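Local coordinates for protein alpha-L-arabinofuranosidase B (Aspergillus kawachii, PDB 6SXT) that removes terminal non-reducing alpha-L-arabinofuranose units from arabinoxylan, arabinan and arabinogalactan as a retaining glycoside hydrolase of family 54, at residues Thr329-Ser335 with Ala372-Thr378; Ser224-Val228 with Lys316-Gly320; Thr69-Thr73 with Leu104-Ile108. All coordinates share one frame. Residues are numbered along the deposited sequence.

Contact 1 (Thr329-Ser335 with Ala372-Thr378)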
ATOM      1  N   THR A 329      -3.495  10.429 -23.536  1.00 26.64           N
ATOM      2  CA  THR A 329      -3.049   9.347 -24.447  0.50 26.53           C
ATOM      3  C   THR A 329      -1.532   9.456 -24.604  1.00 26.47           C
ATOM      4  O   THR A 329      -1.048  10.586 -24.699  1.00 28.15           O
ATOM      5  CB  THR A 329      -3.706   9.454 -25.834  0.50 30.01           C
ATOM      6  OG1 THR A 329      -5.080   9.812 -25.690  0.50 31.89           O
ATOM      7  CG2 THR A 329      -3.598   8.169 -26.618  0.50 29.01           C
ATOM      8  N   SER A 330      -0.847   8.353 -24.660  1.00 25.01           N
ATOM      9  CA  SER A 330       0.618   8.347 -24.815  1.00 25.45           C
ATOM     10  C   SER A 330       1.015   9.068 -26.111  1.00 27.14           C
ATOM     11  O   SER A 330       0.387   8.807 -27.176  1.00 28.67           O
ATOM     12  CB  SER A 330       1.129   6.980 -24.822  1.00 28.58           C
ATOM     13  OG  SER A 330       2.555   7.016 -24.749  1.00 36.27           O
ATOM     14  N   GLY A 331       1.923  10.014 -25.989  1.00 26.17           N
ATOM     15  CA  GLY A 331       2.412  10.804 -27.147  1.00 27.38           C
ATOM     16  C   GLY A 331       1.727  12.147 -27.279  1.00 27.19           C
ATOM     17  O   GLY A 331       2.234  12.981 -28.058  1.00 27.99           O
ATOM     18  N   GLU A 332       0.597  12.384 -26.595  1.00 24.42           N
ATOM     19  CA  GLU A 332      -0.064  13.687 -26.475  1.00 24.90           C
ATOM     20  C   GLU A 332       0.916  14.692 -25.877  1.00 25.30           C
ATOM     21  O   GLU A 332       1.637  14.334 -24.951  1.00 26.60           O
ATOM     22  CB  GLU A 332      -1.276  13.529 -25.547  1.00 26.19           C
ATOM     23  CG  GLU A 332      -2.187  14.712 -25.415  1.00 30.14           C
ATOM     24  CD  GLU A 332      -3.337  14.505 -24.447  1.00 30.93           C
ATOM     25  OE1 GLU A 332      -3.448  13.384 -23.897  1.00 29.65           O
ATOM     26  OE2 GLU A 332      -4.082  15.464 -24.175  1.00 31.41           O
ATOM     27  N   VAL A 333       0.920  15.932 -26.359  1.00 22.30           N
ATOM     28  CA  VAL A 333       1.683  17.020 -25.711  1.00 22.23           C
ATOM     29  C   VAL A 333       0.705  18.019 -25.136  1.00 21.15           C
ATOM     30  O   VAL A 333      -0.211  18.421 -25.844  1.00 24.29           O
ATOM     31  CB  VAL A 333       2.649  17.692 -26.716  1.00 23.92           C
ATOM     32  CG1 VAL A 333       3.639  18.556 -25.973  1.00 23.89           C
ATOM     33  CG2 VAL A 333       3.341  16.629 -27.548  1.00 25.39           C
ATOM     34  N   VAL A 334       0.887  18.406 -23.891  1.00 20.97           N
ATOM     35  CA  VAL A 334      -0.096  19.241 -23.178  1.00 21.43           C
ATOM     36  C   VAL A 334       0.596  20.383 -22.467  1.00 20.37           C
ATOM     37  O   VAL A 334       1.791  20.286 -22.153  1.00 21.06           O
ATOM     38  CB  VAL A 334      -0.902  18.393 -22.151  1.00 20.48           C
ATOM     39  CG1 VAL A 334      -1.606  17.241 -22.838  1.00 20.75           C
ATOM     40  CG2 VAL A 334      -0.022  17.925 -21.008  1.00 23.47           C
ATOM     41  N   SER A 335      -0.202  21.379 -22.083  1.00 20.49           N
ATOM     42  CA  SER A 335       0.178  22.340 -21.050  1.00 20.98           C
ATOM     43  C   SER A 335      -0.880  22.202 -19.953  1.00 22.07           C
ATOM     44  O   SER A 335      -2.032  21.833 -20.261  1.00 23.96           O
ATOM     45  CB  SER A 335       0.311  23.775 -21.584  1.00 24.20           C
ATOM     46  OG  SER A 335       1.412  23.814 -22.513  1.00 23.66           O
ATOM     47  N   ALA A 372       6.888  24.815 -20.425  1.00 21.13           N
ATOM     48  CA  ALA A 372       5.460  24.666 -20.007  1.00 20.76           C
ATOM     49  C   ALA A 372       4.750  23.637 -20.874  1.00 20.97           C
ATOM     50  O   ALA A 372       3.498  23.647 -20.889  1.00 23.24           O
ATOM     51  CB  ALA A 372       4.786  25.984 -20.085  1.00 21.90           C
ATOM     52  N   SER A 373       5.483  22.835 -21.633  1.00 19.36           N
ATOM     53  CA  SER A 373       4.891  21.812 -22.509  1.00 20.34           C
ATOM     54  C   SER A 373       5.427  20.452 -22.098  1.00 21.88           C
ATOM     55  O   SER A 373       6.630  20.314 -21.796  1.00 21.30           O
ATOM     56  CB  SER A 373       5.130  22.113 -23.987  1.00 22.18           C
ATOM     57  OG  SER A 373       4.555  23.360 -24.272  1.00 21.13           O
ATOM     58  N   TRP A 374       4.553  19.435 -22.092  1.00 20.09           N
ATOM     59  CA  TRP A 374       4.850  18.104 -21.508  1.00 19.81           C
ATOM     60  C   TRP A 374       4.338  17.015 -22.432  1.00 18.83           C
ATOM     61  O   TRP A 374       3.154  17.041 -22.819  1.00 20.59           O
ATOM     62  CB  TRP A 374       4.207  18.022 -20.118  1.00 19.56           C
ATOM     63  CG  TRP A 374       4.678  19.096 -19.187  1.00 19.31           C
ATOM     64  CD1 TRP A 374       4.091  20.303 -18.948  1.00 19.24           C
ATOM     65  CD2 TRP A 374       5.935  19.125 -18.514  1.00 18.33           C
ATOM     66  NE1 TRP A 374       4.842  21.030 -18.080  1.00 19.44           N
ATOM     67  CE2 TRP A 374       5.992  20.343 -17.813  1.00 18.97           C
ATOM     68  CE3 TRP A 374       6.985  18.211 -18.389  1.00 19.35           C
ATOM     69  CZ2 TRP A 374       7.060  20.674 -16.988  1.00 20.12           C
ATOM     70  CZ3 TRP A 374       8.050  18.549 -17.598  1.00 19.43           C
ATOM     71  CH2 TRP A 374       8.083  19.770 -16.910  1.00 20.39           C
ATOM     72  N   THR A 375       5.188  16.098 -22.822  1.00 19.92           N
ATOM     73  CA  THR A 375       4.823  14.903 -23.582  1.00 20.17           C
ATOM     74  C   THR A 375       4.337  13.858 -22.562  1.00 19.32           C
ATOM     75  O   THR A 375       5.086  13.483 -21.676  1.00 20.89           O
ATOM     76  CB  THR A 375       5.974  14.362 -24.407  1.00 23.70           C
ATOM     77  OG1 THR A 375       6.499  15.457 -25.203  1.00 23.78           O
ATOM     78  CG2 THR A 375       5.499  13.217 -25.277  1.00 24.02           C
ATOM     79  N   VAL A 376       3.122  13.412 -22.766  1.00 22.51           N
ATOM     80  CA  VAL A 376       2.534  12.398 -21.839  1.00 24.07           C
ATOM     81  C   VAL A 376       2.928  11.037 -22.370  1.00 24.81           C
ATOM     82  O   VAL A 376       2.788  10.760 -23.587  1.00 31.43           O
ATOM     83  CB  VAL A 376       1.011  12.577 -21.724  1.00 29.35           C
ATOM     84  CG1 VAL A 376       0.488  11.653 -20.608  1.00 34.18           C
ATOM     85  CG2 VAL A 376       0.646  13.996 -21.389  1.00 29.73           C
ATOM     86  N   VAL A 377       3.480  10.189 -21.521  1.00 20.98           N
ATOM     87  CA  VAL A 377       3.864   8.843 -21.946  1.00 21.37           C
ATOM     88  C   VAL A 377       3.256   7.826 -20.970  1.00 20.86           C
ATOM     89  O   VAL A 377       2.931   8.170 -19.823  1.00 19.95           O
ATOM     90  CB  VAL A 377       5.368   8.683 -22.045  1.00 27.35           C
ATOM     91  CG1 VAL A 377       6.002   9.799 -22.901  1.00 29.88           C
ATOM     92  CG2 VAL A 377       6.046   8.616 -20.743  1.00 26.44           C
ATOM     93  N   THR A 378       3.198   6.607 -21.426  1.00 20.82           N
ATOM     94  CA  THR A 378       2.772   5.487 -20.558  1.00 19.09           C
ATOM     95  C   THR A 378       3.561   5.556 -19.260  1.00 20.18           C
ATOM     96  O   THR A 378       4.809   5.679 -19.228  1.00 21.94           O
ATOM     97  CB  THR A 378       2.936   4.147 -21.270  1.00 23.05           C
ATOM     98  OG1 THR A 378       2.221   4.283 -22.486  1.00 22.93           O
ATOM     99  CG2 THR A 378       2.389   3.007 -20.429  1.00 22.63           C
TER
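Val376 loses the most surface here, 77 Å², followed by Val334 with 56 Å² and Trp374 with 49 Å²; the three lie in or beside an antiparallel strand pairing continued by a tight turn. At its centre Val334 and Trp374 form a hydrogen-bonded pair: Val334 N donates to Trp374 O (2.9 Å), and Trp374 N donates back to Val334 O (2.9 Å). Their side chains share one face of the sheet, where Val334 CG2 lies 4.3 Å from Trp374 CB. Val334 CG2 also touches Val376 CG2 at 4.0 Å. Beyond the pairing, Val376 packs on Phe386, Phe388 and Phe328, while the indole NE1 of Trp374 hydrogen-bonds to Ile348 O. Val333 and Thr375, the adjacent non-hydrogen-bonded pair, put their side chains on the other face.

The backbone of Val376 is held at both ends. Val376 N donates to Glu332 O (2.8 Å, 179° at the hydrogen), and Val376 O accepts from Gly331 N (2.7 Å, 171°). Gly331 belongs to a type II turn from Thr329 to Glu332, closed by Glu332 N to Thr329 O (3.1 Å); its phi of 98° would jam a CB against the preceding carbonyl. At the far end Ser335 OG donates to Ala372 O (2.6 Å), just past helix 366-371. The axes of the short segments 333-335 and 374-378 run 125° apart, so the pairing is strongly twisted. Strand 333-338 is also flanked by 475-479, bringing the first and last strands of the arabinose-binding domain side by side, a closure characteristic of the beta-trefoil fold.

Contact 2 (Ser224-Val228 with Lys316-Gly320). With ACT (acetate ion), chain H.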
ATOM      1  N   SER A 224       5.981 -13.951  -8.817  0.50 29.11           N
ATOM      2  CA  SER A 224       5.584 -13.257 -10.062  0.50 32.80           C
ATOM      3  C   SER A 224       4.071 -13.385 -10.200  0.50 29.84           C
ATOM      4  O   SER A 224       3.638 -13.737 -11.334  0.50 27.13           O
ATOM      5  CB  SER A 224       6.302 -13.788 -11.275  0.50 33.15           C
ATOM      6  OG  SER A 224       6.336 -15.204 -11.231  0.50 40.39           O
ATOM      7  N   TYR A 225       3.345 -13.139  -9.091  1.00 22.91           N
ATOM      8  CA  TYR A 225       1.887 -12.930  -9.189  1.00 20.96           C
ATOM      9  C   TYR A 225       1.496 -11.531  -8.797  1.00 19.94           C
ATOM     10  O   TYR A 225       1.904 -10.949  -7.792  1.00 19.67           O
ATOM     11  CB  TYR A 225       1.148 -13.927  -8.327  1.00 20.12           C
ATOM     12  CG  TYR A 225       1.605 -15.355  -8.445  1.00 24.19           C
ATOM     13  CD1 TYR A 225       1.670 -16.029  -9.639  1.00 29.63           C
ATOM     14  CD2 TYR A 225       1.970 -15.981  -7.279  1.00 24.87           C
ATOM     15  CE1 TYR A 225       2.105 -17.359  -9.655  1.00 29.79           C
ATOM     16  CE2 TYR A 225       2.363 -17.301  -7.273  1.00 28.90           C
ATOM     17  CZ  TYR A 225       2.416 -17.983  -8.463  1.00 28.26           C
ATOM     18  OH  TYR A 225       2.850 -19.283  -8.302  1.00 36.71           O
ATOM     19  N   ARG A 226       0.576 -10.962  -9.576  1.00 17.34           N
ATOM     20  CA  ARG A 226       0.005  -9.661  -9.246  1.00 15.81           C
ATOM     21  C   ARG A 226      -0.779  -9.720  -7.926  1.00 16.25           C
ATOM     22  O   ARG A 226      -0.723  -8.753  -7.155  1.00 16.97           O
ATOM     23  CB  ARG A 226      -0.871  -9.156 -10.387  1.00 16.97           C
ATOM     24  CG  ARG A 226      -1.583  -7.860 -10.054  1.00 15.71           C
ATOM     25  CD  ARG A 226      -0.665  -6.712  -9.676  1.00 16.52           C
ATOM     26  NE  ARG A 226      -1.334  -5.447  -9.445  1.00 16.52           N
ATOM     27  CZ  ARG A 226      -2.089  -5.170  -8.372  1.00 17.16           C
ATOM     28  NH1 ARG A 226      -2.217  -6.090  -7.414  1.00 15.90           N
ATOM     29  NH2 ARG A 226      -2.739  -4.015  -8.315  1.00 17.99           N
ATOM     30  N   PHE A 227      -1.505 -10.771  -7.675  1.00 15.46           N
ATOM     31  CA  PHE A 227      -2.171 -11.020  -6.391  1.00 14.35           C
ATOM     32  C   PHE A 227      -1.559 -12.296  -5.828  1.00 14.60           C
ATOM     33  O   PHE A 227      -1.652 -13.385  -6.465  1.00 15.22           O
ATOM     34  CB  PHE A 227      -3.679 -11.173  -6.551  1.00 15.05           C
ATOM     35  CG  PHE A 227      -4.324  -9.934  -7.088  1.00 14.69           C
ATOM     36  CD1 PHE A 227      -4.698  -8.907  -6.241  1.00 14.53           C
ATOM     37  CD2 PHE A 227      -4.629  -9.839  -8.433  1.00 16.41           C
ATOM     38  CE1 PHE A 227      -5.265  -7.752  -6.761  1.00 15.74           C
ATOM     39  CE2 PHE A 227      -5.246  -8.711  -8.945  1.00 15.60           C
ATOM     40  CZ  PHE A 227      -5.545  -7.671  -8.107  1.00 15.63           C
ATOM     41  N   VAL A 228      -0.923 -12.188  -4.672  1.00 14.74           N
ATOM     42  CA  VAL A 228      -0.243 -13.328  -4.035  1.00 15.17           C
ATOM     43  C   VAL A 228      -0.954 -13.686  -2.756  1.00 14.89           C
ATOM     44  O   VAL A 228      -1.254 -12.796  -1.936  1.00 14.48           O
ATOM     45  CB  VAL A 228       1.263 -13.095  -3.869  1.00 17.67           C
ATOM     46  CG1 VAL A 228       1.592 -11.907  -3.039  1.00 19.44           C
ATOM     47  CG2 VAL A 228       1.930 -14.350  -3.300  1.00 20.46           C
ATOM     48  N   LYS A 316     -12.230 -13.859  -6.964  1.00 15.40           N
ATOM     49  CA  LYS A 316     -11.901 -13.306  -8.295  1.00 15.85           C
ATOM     50  C   LYS A 316     -11.368 -11.871  -8.219  1.00 16.28           C
ATOM     51  O   LYS A 316     -11.936 -10.923  -8.779  1.00 15.95           O
ATOM     52  CB  LYS A 316     -13.085 -13.406  -9.261  1.00 18.56           C
ATOM     53  CG  LYS A 316     -13.378 -14.853  -9.628  1.00 21.39           C
ATOM     54  CD  LYS A 316     -14.651 -15.022 -10.441  1.00 27.65           C
ATOM     55  CE  LYS A 316     -14.788 -16.472 -10.886  1.00 35.23           C
ATOM     56  NZ  LYS A 316     -16.060 -16.676 -11.621  1.00 47.43           N
ATOM     57  N   TYR A 317     -10.207 -11.737  -7.598  1.00 14.11           N
ATOM     58  CA  TYR A 317      -9.440 -10.477  -7.594  1.00 15.41           C
ATOM     59  C   TYR A 317      -8.923 -10.174  -8.997  1.00 15.49           C
ATOM     60  O   TYR A 317      -8.285 -11.039  -9.636  1.00 16.32           O
ATOM     61  CB  TYR A 317      -8.231 -10.574  -6.660  1.00 15.14           C
ATOM     62  CG  TYR A 317      -8.479 -10.287  -5.198  1.00 14.95           C
ATOM     63  CD1 TYR A 317      -8.841 -11.265  -4.322  1.00 14.56           C
ATOM     64  CD2 TYR A 317      -8.365  -8.997  -4.710  1.00 15.25           C
ATOM     65  CE1 TYR A 317      -9.099 -10.998  -2.978  1.00 15.36           C
ATOM     66  CE2 TYR A 317      -8.645  -8.711  -3.387  1.00 14.41           C
ATOM     67  CZ  TYR A 317      -8.972  -9.716  -2.496  1.00 15.19           C
ATOM     68  OH  TYR A 317      -9.225  -9.397  -1.188  1.00 15.58           O
ATOM     69  N   VAL A 318      -9.172  -8.971  -9.432  1.00 15.27           N
ATOM     70  CA  VAL A 318      -8.680  -8.391 -10.694  1.00 16.05           C
ATOM     71  C   VAL A 318      -8.257  -6.958 -10.413  1.00 15.21           C
ATOM     72  O   VAL A 318      -8.894  -6.249  -9.626  1.00 15.23           O
ATOM     73  CB  VAL A 318      -9.735  -8.474 -11.810  1.00 16.01           C
ATOM     74  CG1 VAL A 318      -9.221  -7.821 -13.097  1.00 17.35           C
ATOM     75  CG2 VAL A 318     -10.175  -9.913 -12.022  1.00 17.03           C
ATOM     76  N   VAL A 319      -7.207  -6.507 -11.093  1.00 15.42           N
ATOM     77  CA  VAL A 319      -6.757  -5.102 -11.006  0.50 15.69           C
ATOM     78  C   VAL A 319      -7.916  -4.176 -11.372  1.00 15.65           C
ATOM     79  O   VAL A 319      -8.632  -4.455 -12.347  1.00 16.54           O
ATOM     80  CB  VAL A 319      -5.517  -4.910 -11.891  0.50 19.58           C
ATOM     81  CG1 VAL A 319      -5.244  -3.464 -12.155  0.50 21.80           C
ATOM     82  CG2 VAL A 319      -4.312  -5.573 -11.240  0.50 20.00           C
ATOM     83  N   GLY A 320      -8.107  -3.125 -10.585  1.00 15.14           N
ATOM     84  CA  GLY A 320      -9.112  -2.104 -10.816  1.00 15.91           C
ATOM     85  C   GLY A 320      -8.541  -0.886 -11.539  1.00 17.81           C
ATOM     86  O   GLY A 320      -7.319  -0.796 -11.721  1.00 18.66           O
TER
HETATM   87  C   ACT H 508      -1.810  -2.517 -11.564  1.00 34.48           C
HETATM   88  O   ACT H 508      -2.457  -2.010 -10.435  1.00 24.81           O
HETATM   89  OXT ACT H 508      -0.952  -3.606 -11.661  1.00 33.52           O
HETATM   90  CH3 ACT H 508      -2.259  -1.878 -12.903  1.00 33.32           C
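This is side-chain packing without a hydrogen bond between the segments, inside the catalytic domain near the point where the chain passes into the arabinose-binding region. The nearest CA atoms, of Phe227 and Tyr317, are 7.4 Å apart, too far for strand pairing, and Phe227 fills the gap, with 88 Å² covered. Tyr317 CB sits 3.8 Å from the centroid of the Phe227 ring and 6° off its normal, a CH-pi contact over the ring face. The two rings meet obliquely, centroids 5.5 Å apart and planes at 40°. At the ring edge, Phe227 CZ reaches Val319 N at 3.6 Å; Phe227 CZ also packs on Val319 CG2 (4.0 Å).

Strands 227-235 and 317-319 belong to the same antiparallel sheet but are separated by strands 145-152, 288-296, 117-124 and 111-114. Their meeting is consistent with a strongly curved sheet, in a domain of the concanavalin clan of beta-sandwich folds. Tyr291 of strand 288-296 touches both rings, and Tyr317 OH hydrogen-bonds to Glu292.

At the more exposed end, Val319 CG2 lies over one face of the Arg226 guanidinium, 3.5 Å from Arg226 NE. An acetate, probably from the crystallisation liquor, accepts two hydrogen bonds, Arg226 NE to OXT and Arg226 NH2 to O, both 2.9 Å.

Contact 3 (Thr69-Thr73 with Leu104-Ile108)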
ATOM      1  N   THR A  69      -9.999  14.153  -0.254  1.00 16.75           N
ATOM      2  CA  THR A  69      -9.035  13.053  -0.083  1.00 16.37           C
ATOM      3  C   THR A  69      -9.487  12.209   1.096  1.00 17.20           C
ATOM      4  O   THR A  69     -10.102  12.747   2.024  1.00 18.85           O
ATOM      5  CB  THR A  69      -7.617  13.588   0.123  1.00 17.95           C
ATOM      6  OG1 THR A  69      -7.612  14.418   1.284  1.00 19.40           O
ATOM      7  CG2 THR A  69      -7.153  14.290  -1.129  1.00 19.82           C
ATOM      8  N   CYS A  70      -9.150  10.934   1.065  1.00 16.49           N
ATOM      9  CA  CYS A  70      -9.536  10.028   2.168  1.00 16.29           C
ATOM     10  C   CYS A  70      -8.346   9.200   2.604  1.00 17.17           C
ATOM     11  O   CYS A  70      -7.517   8.787   1.769  1.00 16.60           O
ATOM     12  CB  CYS A  70     -10.655   9.114   1.757  1.00 17.38           C
ATOM     13  SG  CYS A  70     -12.284   9.893   1.928  1.00 18.98           S
ATOM     14  N   LEU A  71      -8.336   8.918   3.897  1.00 15.15           N
ATOM     15  CA  LEU A  71      -7.391   8.020   4.563  1.00 14.70           C
ATOM     16  C   LEU A  71      -8.197   6.885   5.185  1.00 17.10           C
ATOM     17  O   LEU A  71      -9.340   7.113   5.627  1.00 15.84           O
ATOM     18  CB  LEU A  71      -6.680   8.777   5.666  1.00 15.14           C
ATOM     19  CG  LEU A  71      -5.796   9.938   5.210  1.00 16.81           C
ATOM     20  CD1 LEU A  71      -5.214  10.680   6.402  1.00 18.82           C
ATOM     21  CD2 LEU A  71      -4.692   9.464   4.274  1.00 17.91           C
ATOM     22  N   ILE A  72      -7.590   5.711   5.215  1.00 15.16           N
ATOM     23  CA  ILE A  72      -8.122   4.562   5.982  1.00 14.86           C
ATOM     24  C   ILE A  72      -7.590   4.677   7.402  1.00 14.98           C
ATOM     25  O   ILE A  72      -6.408   4.496   7.634  1.00 15.42           O
ATOM     26  CB  ILE A  72      -7.780   3.233   5.308  1.00 14.79           C
ATOM     27  CG1 ILE A  72      -8.451   3.147   3.950  1.00 15.31           C
ATOM     28  CG2 ILE A  72      -8.189   2.075   6.190  1.00 15.07           C
ATOM     29  CD1 ILE A  72      -7.878   2.034   3.064  1.00 17.07           C
ATOM     30  N   THR A  73      -8.460   5.035   8.345  1.00 14.67           N
ATOM     31  CA  THR A  73      -8.049   5.229   9.754  1.00 15.49           C
ATOM     32  C   THR A  73      -8.030   3.908  10.522  1.00 16.29           C
ATOM     33  O   THR A  73      -7.190   3.754  11.426  1.00 17.28           O
ATOM     34  CB  THR A  73      -8.958   6.240  10.452  1.00 16.70           C
ATOM     35  OG1 THR A  73     -10.293   5.867  10.131  1.00 17.33           O
ATOM     36  CG2 THR A  73      -8.669   7.657  10.027  1.00 19.43           C
ATOM     37  N   LEU A 104      -1.107   7.130   7.835  1.00 16.09           N
ATOM     38  CA  LEU A 104      -2.267   6.348   7.340  1.00 16.11           C
ATOM     39  C   LEU A 104      -2.173   6.186   5.826  1.00 15.96           C
ATOM     40  O   LEU A 104      -1.667   7.059   5.093  1.00 16.22           O
ATOM     41  CB  LEU A 104      -3.554   7.050   7.732  1.00 15.94           C
ATOM     42  CG  LEU A 104      -3.816   7.121   9.236  1.00 17.20           C
ATOM     43  CD1 LEU A 104      -5.000   8.012   9.473  1.00 19.16           C
ATOM     44  CD2 LEU A 104      -4.031   5.775   9.820  1.00 18.12           C
ATOM     45  N   ALA A 105      -2.769   5.112   5.329  1.00 14.85           N
ATOM     46  CA  ALA A 105      -2.874   4.877   3.883  1.00 14.87           C
ATOM     47  C   ALA A 105      -3.968   5.704   3.259  1.00 14.79           C
ATOM     48  O   ALA A 105      -5.047   5.886   3.848  1.00 14.73           O
ATOM     49  CB  ALA A 105      -3.093   3.403   3.595  1.00 16.12           C
ATOM     50  N   SER A 106      -3.760   6.063   1.996  1.00 14.67           N
ATOM     51  CA  SER A 106      -4.829   6.533   1.122  1.00 13.95           C
ATOM     52  C   SER A 106      -5.930   5.473   1.071  1.00 14.92           C
ATOM     53  O   SER A 106      -5.618   4.291   1.120  1.00 15.79           O
ATOM     54  CB  SER A 106      -4.265   6.734  -0.279  1.00 15.51           C
ATOM     55  OG  SER A 106      -5.291   7.041  -1.190  1.00 17.11           O
ATOM     56  N   ALA A 107      -7.152   5.908   0.852  1.00 15.06           N
ATOM     57  CA  ALA A 107      -8.235   4.951   0.585  1.00 15.32           C
ATOM     58  C   ALA A 107      -8.298   4.520  -0.875  1.00 15.00           C
ATOM     59  O   ALA A 107      -9.000   3.555  -1.168  1.00 14.91           O
ATOM     60  CB  ALA A 107      -9.526   5.590   0.959  1.00 15.87           C
ATOM     61  N   ILE A 108      -7.502   5.089  -1.790  1.00 15.09           N
ATOM     62  CA  ILE A 108      -7.735   4.893  -3.251  1.00 14.62           C
ATOM     63  C   ILE A 108      -6.482   4.439  -3.989  1.00 16.25           C
ATOM     64  O   ILE A 108      -6.508   4.453  -5.225  1.00 18.38           O
ATOM     65  CB  ILE A 108      -8.338   6.152  -3.910  1.00 15.62           C
ATOM     66  CG1 ILE A 108      -7.469   7.407  -3.790  1.00 15.42           C
ATOM     67  CG2 ILE A 108      -9.720   6.388  -3.345  1.00 17.05           C
ATOM     68  CD1 ILE A 108      -7.858   8.561  -4.645  1.00 16.57           C
TER
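Two backbone hydrogen bonds join these antiparallel segments: Ile72 N donates to Ala105 O (2.9 Å, 164° at the hydrogen), and Ala107 N donates to Cys70 O (3.0 Å, 155°). Between them Leu71 and Ser106 make a non-hydrogen-bonded pair with CA atoms 4.5 Å apart. The hydroxyl of Tyr130 is hydrogen-bonded to both Ile72 O and Ala105 N. Ala107 O, where the chain turns a corner, is taken by Gln61 NE2. Ser106 OG accepts from Ile108 N (3.0 Å, 169°), an ST turn at that corner. On its other side, strand 70-75 pairs with strand 34-38: Leu71 and Thr73 hydrogen-bond by backbone to Gln37 and Gln35, and Thr73 OG1 has Gln35 OE1 as its partner.

Apolar contacts fill the remainder: Leu104 CD1 reaches Thr73 CG2 at 3.7 Å and Leu71 CD1 at 4.1 Å, while Ala107 CB lies 3.8 Å from Cys70 CB and 4.0 Å from Ile72 CG1. Cys70 is also tied covalently to Cys65. The chemistry thus implies that the short edge strand 105-106 is held by a mixture of main-chain hydrogen bonds, side-chain bridges and buried apolar packing, with regular sheet pairing supplying only part of it.

Along the chain the contacts come in series: contact 3 closes first, then contact 2, then contact 1. Contacts 2 and 3 both lie in the catalytic domain, with centres 21 Å apart and nearest atoms about 8 Å apart, but in different sheets: contact 2 in the large antiparallel sheet that holds strands 227-235 and 317-319, contact 3 at the edge of a four-stranded one. Contact 1 belongs to the arabinose-binding domain, its centre 29 Å from each of the others. Strand 317-319 of contact 2 is followed directly by strand 333-338 of contact 1, so the interdomain crossing falls between them. Contact 3 also meets the second domain, through Pro441 and Thr442, placing it beside the interdomain boundary.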